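B-agarase (Saccharophagus degradans, PDB 4BQ2) hydrolyses the beta-1,4-galactosidic linkages of agarose as a family 50 exo-beta-agarase, probably acting from chain ends. Local coordinates at residues R341-F345 with L706-A710. Residues are numbered along the deposited sequence; the frame is centred on the assembly and turned at random.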
loop_
_atom_site.group_PDB
_atom_site.type_symbol
_atom_site.label_atom_id
_atom_site.label_comp_id
_atom_site.label_asym_id
_atom_site.label_seq_id
_atom_site.Cartn_x
_atom_site.Cartn_y
_atom_site.Cartn_z
ATOM N N ARG A 341 -23.632 1.594 -6.034
ATOM C CA ARG A 341 -22.565 2.385 -6.688
ATOM C C ARG A 341 -23.120 3.608 -7.427
ATOM O O ARG A 341 -22.682 4.736 -7.195
ATOM C CB ARG A 341 -21.712 1.495 -7.599
ATOM C CG ARG A 341 -20.879 0.465 -6.841
ATOM C CD ARG A 341 -19.823 1.112 -5.935
ATOM N NE ARG A 341 -18.892 2.011 -6.651
ATOM C CZ ARG A 341 -17.789 2.507 -6.097
ATOM N NH1 ARG A 341 -17.459 2.164 -4.844
ATOM N NH2 ARG A 341 -16.994 3.319 -6.794
ATOM N N ALA A 342 -24.139 3.406 -8.258
ATOM C CA ALA A 342 -24.681 4.525 -9.049
ATOM C C ALA A 342 -25.195 5.690 -8.212
ATOM O O ALA A 342 -24.967 6.853 -8.566
ATOM C CB ALA A 342 -25.741 4.038 -10.032
ATOM N N ALA A 343 -25.858 5.393 -7.090
ATOM C CA ALA A 343 -26.417 6.455 -6.250
ATOM C C ALA A 343 -25.349 7.294 -5.526
ATOM O O ALA A 343 -25.657 8.331 -4.944
ATOM C CB ALA A 343 -27.449 5.897 -5.249
ATOM N N MET A 344 -24.091 6.851 -5.542
ATOM C CA MET A 344 -23.042 7.644 -4.903
ATOM C C MET A 344 -22.729 8.901 -5.669
ATOM O O MET A 344 -22.129 9.826 -5.107
ATOM C CB MET A 344 -21.737 6.861 -4.758
ATOM C CG MET A 344 -21.892 5.530 -4.062
ATOM S SD MET A 344 -20.330 4.627 -4.167
ATOM C CE MET A 344 -20.671 3.466 -2.829
ATOM N N PHE A 345 -23.124 8.945 -6.945
ATOM C CA PHE A 345 -22.665 10.031 -7.841
ATOM C C PHE A 345 -23.690 11.101 -8.133
ATOM O O PHE A 345 -24.753 10.792 -8.699
ATOM C CB PHE A 345 -22.087 9.461 -9.145
ATOM C CG PHE A 345 -20.978 8.468 -8.903
ATOM C CD1 PHE A 345 -19.671 8.914 -8.626
ATOM C CD2 PHE A 345 -21.242 7.105 -8.891
ATOM C CE1 PHE A 345 -18.650 7.995 -8.368
ATOM C CE2 PHE A 345 -20.222 6.186 -8.630
ATOM C CZ PHE A 345 -18.929 6.634 -8.376
ATOM N N LEU A 706 -12.440 9.110 -4.084
ATOM C CA LEU A 706 -13.189 9.084 -2.831
ATOM C C LEU A 706 -13.984 7.779 -2.631
ATOM O O LEU A 706 -14.098 7.265 -1.518
ATOM C CB LEU A 706 -14.152 10.278 -2.812
ATOM C CG LEU A 706 -14.974 10.507 -1.540
ATOM C CD1 LEU A 706 -14.141 11.063 -0.405
ATOM C CD2 LEU A 706 -16.116 11.456 -1.835
ATOM N N THR A 707 -14.524 7.265 -3.723
ATOM C CA THR A 707 -15.362 6.078 -3.715
ATOM C C THR A 707 -14.607 4.836 -4.147
ATOM O O THR A 707 -15.223 3.830 -4.538
ATOM C CB THR A 707 -16.592 6.265 -4.625
ATOM O OG1 THR A 707 -16.175 6.701 -5.937
ATOM C CG2 THR A 707 -17.524 7.294 -3.985
ATOM N N GLY A 708 -13.285 4.885 -4.027
ATOM C CA GLY A 708 -12.452 3.732 -4.363
ATOM C C GLY A 708 -11.896 3.657 -5.773
ATOM O O GLY A 708 -12.604 3.855 -6.753
ATOM N N ARG A 709 -10.608 3.332 -5.896
ATOM C CA ARG A 709 -10.068 3.050 -7.227
ATOM C C ARG A 709 -10.746 1.772 -7.729
ATOM O O ARG A 709 -11.064 0.885 -6.944
ATOM C CB ARG A 709 -8.536 2.911 -7.210
ATOM C CG ARG A 709 -8.016 1.667 -6.478
ATOM C CD ARG A 709 -6.481 1.649 -6.431
ATOM N NE ARG A 709 -5.973 0.486 -5.705
ATOM C CZ ARG A 709 -4.694 0.120 -5.670
ATOM N NH1 ARG A 709 -3.774 0.880 -6.283
ATOM N NH2 ARG A 709 -4.343 -0.988 -5.009
ATOM N N ALA A 710 -11.015 1.719 -9.025
ATOM C CA ALA A 710 -11.727 0.587 -9.643
ATOM C C ALA A 710 -11.114 -0.800 -9.306
ATOM O O ALA A 710 -11.835 -1.787 -9.085
ATOM C CB ALA A 710 -11.823 0.814 -11.160
#
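Arg341 of helix 339-342, just before the type I turn Ala342 to Phe345, gives two hydrogen bonds to one carbonyl, that of Thr707, in the loop after strand 693-699. Arg341 reaches across with its guanidinium end-on, and both terminal nitrogens bond to the backbone O of Thr707. Arg341 NH1 lies 2.8 Å from Thr707 O, within the carbonyl plane, at an N-H...O angle of 147°. NH2 of Arg341 is 2.9 Å from the same Thr707 O but sits above the carbonyl plane. The oxygen itself is almost coplanar with the guanidinium. The Arg341 chain bends at chi2 and chi3 (-64° and -57°), which curls the guanidinium back over Met344. The sulfur of Met344 lies over one face of the group, toward its rim. Further bonds from NH1 to Ser136 O and from NH2 to Met297 O fix its rotation.

Thr707 touches the side chains of Arg341, Met344 and Phe345. Thr707 CG2 meets Met344 SD at 3.9 Å, the two side chains running past each other in opposite directions. Thr707 OG1 lies 3.7 Å from Phe345 CZ, a van der Waals contact. The polar partner of that hydroxyl is Thr296 OG1, on strand 296-301. Phe345 also touches Thr296, while Met344 CB lies over one face of the Phe345 ring.

The turn is closed by the bond from Phe345 N to Ala342 O, 3.2 Å long. The buried contact joins helix 339-342 and its turn to the loop after strand 693-699, with strand 296-301 alongside. Through Ser136, Arg341 also links toward the CBM-like region. Strand 693-699 runs parallel to 280-287, 648-652 and 624-627, consistent with the (beta/alpha)8 barrel of family 50 glycoside hydrolases.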